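Local coordinates for protein putative isocitrate dehydrogenase, NAD-dependent (Methylococcus capsulatus, PDB 6LKY) that binds NAD and probably catalyses the NAD-dependent, magnesium-assisted oxidation of isocitrate, at residues R152-R155 with Y156-Y160; F185-I188 with G189-A193. The protein carries 1 engineered substitution. All coordinates share one frame; numbering follows the deposited sequence.

Overall arrangement
Contact 1 lies on helix 147-163 and contact 2 on helix 181-193, so along the chain the first is complete before the second begins; strand 168-173 comes between the two helices in the sequence. The centres of the contacts are about 11 Å apart, on the same side of the chain's centre, and the helices touch directly. Phe185 supplies much of this junction: its CE1 is 3.6 Å from Ile154 CD1 and also packs on Ile153. Ile154 further reaches the backbone of Gly189, and Phe158 meets Ala193. Contact 1 leans on strands of the large mixed sheet and is remote from the annotated sites, whereas contact 2 belongs to a beta-alpha-beta unit, with the Arg190 side chain about 11 Å from a bound NAD.

Contact 1 of 2, residues R152-R155 with Y156-Y160; sequences RIIR and YAFDY
The ring of Phe158 is met at its edge, in plane, by the methyl CG2 of Ile154, one helical turn earlier. CG2 is 3.6 Å from Phe158 CE2, so the methyl abuts the rim of the ring and does not lie over a face. The carbonyl oxygen of Ile154 is also at this edge, near the ring plane, with O 3.2 Å from Phe158 CD2. Torsions explain the pairing: Ile154 turns CG2 anti to its backbone N, while Phe158 holds CG anti to the carbonyl carbon (chi1 -80°), and the two side chains run side by side in the same direction. Tyr196 stacks on the Phe158 ring.

Beneath these side chains run four successive i to i+4 bonds of an alpha-helix. The straightest joins Asp159 N to Arg155 O at 2.8 Å, with an N-H...O angle of 172°; Phe158 N to Ile154 O spans 3.1 Å at 165°. The carboxylate of Asp159 folds back toward the same turn, its CG 3.2 Å from Arg155 O, but OD1 takes a hydrogen bond from Tyr196. Arg155 NE and Asp159 OD2 are 6.8 Å apart, so these opposite charges do not pair directly; Arg155 instead forms a salt bridge with Glu195.

The helix therefore shows different surfaces to its surroundings. Ile153 and Tyr156 pack on strands 92-98 and 111-117 of the mixed sheet, joined there by Tyr160, whereas Ile154 and Phe158 lie against helix 181-193.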
loop_
_atom_site.group_PDB
_atom_site.type_symbol
_atom_site.label_atom_id
_atom_site.label_comp_id
_atom_site.label_asym_id
_atom_site.label_seq_id
_atom_site.Cartn_x
_atom_site.Cartn_y
_atom_site.Cartn_z
ATOM N N ARG A 152 22.886 -3.707 -3.801
ATOM C CA ARG A 152 22.971 -2.820 -4.951
ATOM C C ARG A 152 21.803 -1.836 -4.984
ATOM O O ARG A 152 22.010 -0.658 -5.307
ATOM C CB ARG A 152 23.084 -3.632 -6.247
ATOM C CG ARG A 152 21.891 -4.513 -6.609
ATOM C CD ARG A 152 22.154 -5.248 -7.935
ATOM N NE ARG A 152 21.051 -6.133 -8.304
ATOM C CZ ARG A 152 21.058 -6.930 -9.369
ATOM N NH1 ARG A 152 22.112 -6.952 -10.175
ATOM N NH2 ARG A 152 20.004 -7.692 -9.640
ATOM N N ILE A 153 20.583 -2.259 -4.597
ATOM C CA ILE A 153 19.486 -1.283 -4.637
ATOM C C ILE A 153 19.659 -0.217 -3.552
ATOM O O ILE A 153 19.369 0.970 -3.779
ATOM C CB ILE A 153 18.093 -1.962 -4.572
ATOM C CG1 ILE A 153 17.002 -0.952 -4.962
ATOM C CG2 ILE A 153 17.763 -2.517 -3.183
ATOM C CD1 ILE A 153 17.109 -0.454 -6.408
ATOM N N ILE A 154 20.167 -0.593 -2.374
ATOM C CA ILE A 154 20.288 0.409 -1.315
ATOM C C ILE A 154 21.446 1.369 -1.607
ATOM O O ILE A 154 21.327 2.590 -1.394
ATOM C CB ILE A 154 20.422 -0.269 0.061
ATOM C CG1 ILE A 154 19.106 -0.989 0.427
ATOM C CG2 ILE A 154 20.807 0.780 1.141
ATOM C CD1 ILE A 154 19.278 -2.197 1.375
ATOM N N ARG A 155 22.575 0.850 -2.119
ATOM C CA ARG A 155 23.631 1.752 -2.564
ATOM C C ARG A 155 23.137 2.662 -3.682
ATOM O O ARG A 155 23.484 3.851 -3.709
ATOM C CB ARG A 155 24.861 0.969 -3.030
ATOM C CG ARG A 155 25.597 0.257 -1.916
ATOM C CD ARG A 155 27.061 0.064 -2.240
ATOM N NE ARG A 155 27.801 -0.325 -1.045
ATOM C CZ ARG A 155 28.083 -1.585 -0.738
ATOM N NH1 ARG A 155 27.713 -2.558 -1.563
ATOM N NH2 ARG A 155 28.754 -1.868 0.371
ATOM N N TYR A 156 22.336 2.133 -4.620
ATOM C CA TYR A 156 21.792 3.002 -5.660
ATOM C C TYR A 156 20.986 4.136 -5.051
ATOM O O TYR A 156 21.071 5.275 -5.517
ATOM C CB TYR A 156 20.920 2.233 -6.658
ATOM C CG TYR A 156 20.459 3.121 -7.811
ATOM C CD1 TYR A 156 19.427 4.032 -7.646
ATOM C CD2 TYR A 156 21.079 3.058 -9.050
ATOM C CE1 TYR A 156 19.027 4.857 -8.671
ATOM C CE2 TYR A 156 20.675 3.871 -10.093
ATOM C CZ TYR A 156 19.656 4.772 -9.892
ATOM O OH TYR A 156 19.243 5.595 -10.918
ATOM N N ALA A 157 20.180 3.843 -4.024
ATOM C CA ALA A 157 19.366 4.896 -3.422
ATOM C C ALA A 157 20.242 5.976 -2.780
ATOM O O ALA A 157 19.984 7.174 -2.939
ATOM C CB ALA A 157 18.394 4.301 -2.393
ATOM N N PHE A 158 21.281 5.571 -2.046
ATOM C CA PHE A 158 22.163 6.574 -1.432
ATOM C C PHE A 158 22.946 7.370 -2.481
ATOM O O PHE A 158 23.065 8.602 -2.372
ATOM C CB PHE A 158 23.119 5.905 -0.447
ATOM C CG PHE A 158 22.500 5.617 0.896
ATOM C CD1 PHE A 158 22.320 6.624 1.821
ATOM C CD2 PHE A 158 22.111 4.335 1.231
ATOM C CE1 PHE A 158 21.766 6.357 3.060
ATOM C CE2 PHE A 158 21.545 4.062 2.466
ATOM C CZ PHE A 158 21.378 5.075 3.381
ATOM N N ASP A 159 23.507 6.685 -3.489
ATOM C CA ASP A 159 24.217 7.378 -4.564
ATOM C C ASP A 159 23.295 8.346 -5.285
ATOM O O ASP A 159 23.703 9.464 -5.625
ATOM C CB ASP A 159 24.811 6.382 -5.566
ATOM C CG ASP A 159 25.929 5.555 -4.979
ATOM O OD1 ASP A 159 26.418 5.909 -3.889
ATOM O OD2 ASP A 159 26.321 4.541 -5.604
ATOM N N TYR A 160 22.040 7.943 -5.514
ATOM C CA TYR A 160 21.082 8.822 -6.171
ATOM C C TYR A 160 20.794 10.036 -5.312
ATOM O O TYR A 160 20.713 11.156 -5.824
ATOM C CB TYR A 160 19.784 8.068 -6.473
ATOM C CG TYR A 160 18.683 8.943 -7.059
ATOM C CD1 TYR A 160 17.832 9.693 -6.235
ATOM C CD2 TYR A 160 18.499 9.022 -8.435
ATOM C CE1 TYR A 160 16.843 10.504 -6.780
ATOM C CE2 TYR A 160 17.511 9.819 -8.984
ATOM C CZ TYR A 160 16.690 10.552 -8.157
ATOM O OH TYR A 160 15.712 11.325 -8.723
#

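Contact 2 of 2, residues F185-I188 with G189-A193; sequences FLEI and GREIA
An aliphatic branch of Leu186 covers a face of the Arg190 guanidinium. Methyl CD2 of Leu186 sits 3.9 Å above the guanidinium plane, over its centre, and CD1 comes within 3.8 Å of Arg190 NE. Arg190 reaches this place with CG anti to its carbonyl carbon (chi1 -72°) and the chain extended to NE, crossing the leucine obliquely.

Apolar packing continues with Ile188 and Ile192, which lie side by side and point the same way; CG2 of Ile188 is 3.8 Å from CD1 of Ile192.

Among the charged groups, Glu187 and Glu191 also run alongside each other, with OE2 of Glu187 3.8 Å from OE1 of Glu191 and the carboxylate planes 45° apart. OE1 of Glu187 has a long, weak ion pair with Lys136 of the second subunit.

Backbone bonding is regular alpha-helix: Gly189 N to Phe185 O and Arg190 N to Leu186 O each measure 2.9 Å, and the next two residues repeat the pattern.

Chemically, the leucine covers one guanidinium face while Arg190 NH2 is engaged by a salt bridge to Asp203 on strand 200-205, which would tie helix to strand within the beta-alpha-beta unit and limit rotation of the guanidinium. The two neighbouring glutamates should raise each other's pKa somewhat, an effect Lys136 of the second subunit may partly offset.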
loop_
_atom_site.group_PDB
_atom_site.type_symbol
_atom_site.label_atom_id
_atom_site.label_comp_id
_atom_site.label_asym_id
_atom_site.label_seq_id
_atom_site.Cartn_x
_atom_site.Cartn_y
_atom_site.Cartn_z
ATOM N N PHE A 185 16.846 -7.316 4.282
ATOM C CA PHE A 185 16.880 -6.032 3.580
ATOM C C PHE A 185 17.172 -4.876 4.546
ATOM O O PHE A 185 18.058 -4.048 4.300
ATOM C CB PHE A 185 15.543 -5.831 2.856
ATOM C CG PHE A 185 15.504 -4.639 1.960
ATOM C CD1 PHE A 185 16.224 -4.619 0.786
ATOM C CD2 PHE A 185 14.718 -3.545 2.278
ATOM C CE1 PHE A 185 16.185 -3.510 -0.046
ATOM C CE2 PHE A 185 14.668 -2.435 1.448
ATOM C CZ PHE A 185 15.396 -2.423 0.282
ATOM N N LEU A 186 16.444 -4.819 5.665
ATOM C CA LEU A 186 16.642 -3.761 6.657
ATOM C C LEU A 186 18.059 -3.792 7.248
ATOM O O LEU A 186 18.711 -2.751 7.397
ATOM C CB LEU A 186 15.598 -3.905 7.768
ATOM C CG LEU A 186 15.720 -2.936 8.950
ATOM C CD1 LEU A 186 15.627 -1.489 8.480
ATOM C CD2 LEU A 186 14.653 -3.221 9.987
ATOM N N GLU A 187 18.537 -4.981 7.621
ATOM C CA GLU A 187 19.864 -5.107 8.221
ATOM C C GLU A 187 20.951 -4.631 7.264
ATOM O O GLU A 187 21.868 -3.887 7.652
ATOM C CB GLU A 187 20.096 -6.561 8.625
ATOM C CG GLU A 187 21.492 -6.864 9.134
ATOM C CD GLU A 187 21.762 -8.351 9.150
ATOM O OE1 GLU A 187 21.002 -9.071 9.836
ATOM O OE2 GLU A 187 22.716 -8.800 8.468
ATOM N N ILE A 188 20.855 -5.043 5.997
ATOM C CA ILE A 188 21.813 -4.577 5.004
ATOM C C ILE A 188 21.728 -3.062 4.835
ATOM O O ILE A 188 22.756 -2.379 4.723
ATOM C CB ILE A 188 21.597 -5.325 3.679
ATOM C CG1 ILE A 188 22.076 -6.773 3.833
ATOM C CG2 ILE A 188 22.297 -4.598 2.566
ATOM C CD1 ILE A 188 21.624 -7.717 2.732
ATOM N N GLY A 189 20.509 -2.509 4.816
ATOM C CA GLY A 189 20.372 -1.064 4.703
ATOM C C GLY A 189 21.033 -0.317 5.851
ATOM O O GLY A 189 21.688 0.711 5.645
ATOM N N ARG A 190 20.850 -0.811 7.078
ATOM C CA ARG A 190 21.498 -0.189 8.232
ATOM C C ARG A 190 23.014 -0.246 8.114
ATOM O O ARG A 190 23.707 0.716 8.469
ATOM C CB ARG A 190 21.036 -0.852 9.528
ATOM C CG ARG A 190 19.614 -0.476 9.859
ATOM C CD ARG A 190 19.081 -1.187 11.068
ATOM N NE ARG A 190 17.831 -0.558 11.473
ATOM C CZ ARG A 190 16.985 -1.076 12.354
ATOM N NH1 ARG A 190 17.244 -2.249 12.916
ATOM N NH2 ARG A 190 15.877 -0.422 12.666
ATOM N N GLU A 191 23.551 -1.357 7.607
ATOM C CA GLU A 191 25.001 -1.431 7.449
ATOM C C GLU A 191 25.482 -0.443 6.392
ATOM O O GLU A 191 26.434 0.311 6.620
ATOM C CB GLU A 191 25.427 -2.862 7.113
ATOM C CG GLU A 191 25.449 -3.762 8.342
ATOM C CD GLU A 191 25.451 -5.255 8.016
ATOM O OE1 GLU A 191 25.287 -6.055 8.965
ATOM O OE2 GLU A 191 25.607 -5.631 6.828
ATOM N N ILE A 192 24.793 -0.385 5.251
ATOM C CA ILE A 192 25.240 0.477 4.160
ATOM C C ILE A 192 25.084 1.954 4.514
ATOM O O ILE A 192 25.865 2.795 4.046
ATOM C CB ILE A 192 24.477 0.105 2.873
ATOM C CG1 ILE A 192 25.042 -1.199 2.288
ATOM C CG2 ILE A 192 24.487 1.261 1.848
ATOM C CD1 ILE A 192 24.262 -1.742 1.109
ATOM N N ALA A 193 24.104 2.296 5.362
ATOM C CA ALA A 193 23.888 3.694 5.722
ATOM C C ALA A 193 25.124 4.312 6.367
ATOM O O ALA A 193 25.350 5.524 6.244
ATOM C CB ALA A 193 22.689 3.815 6.665
#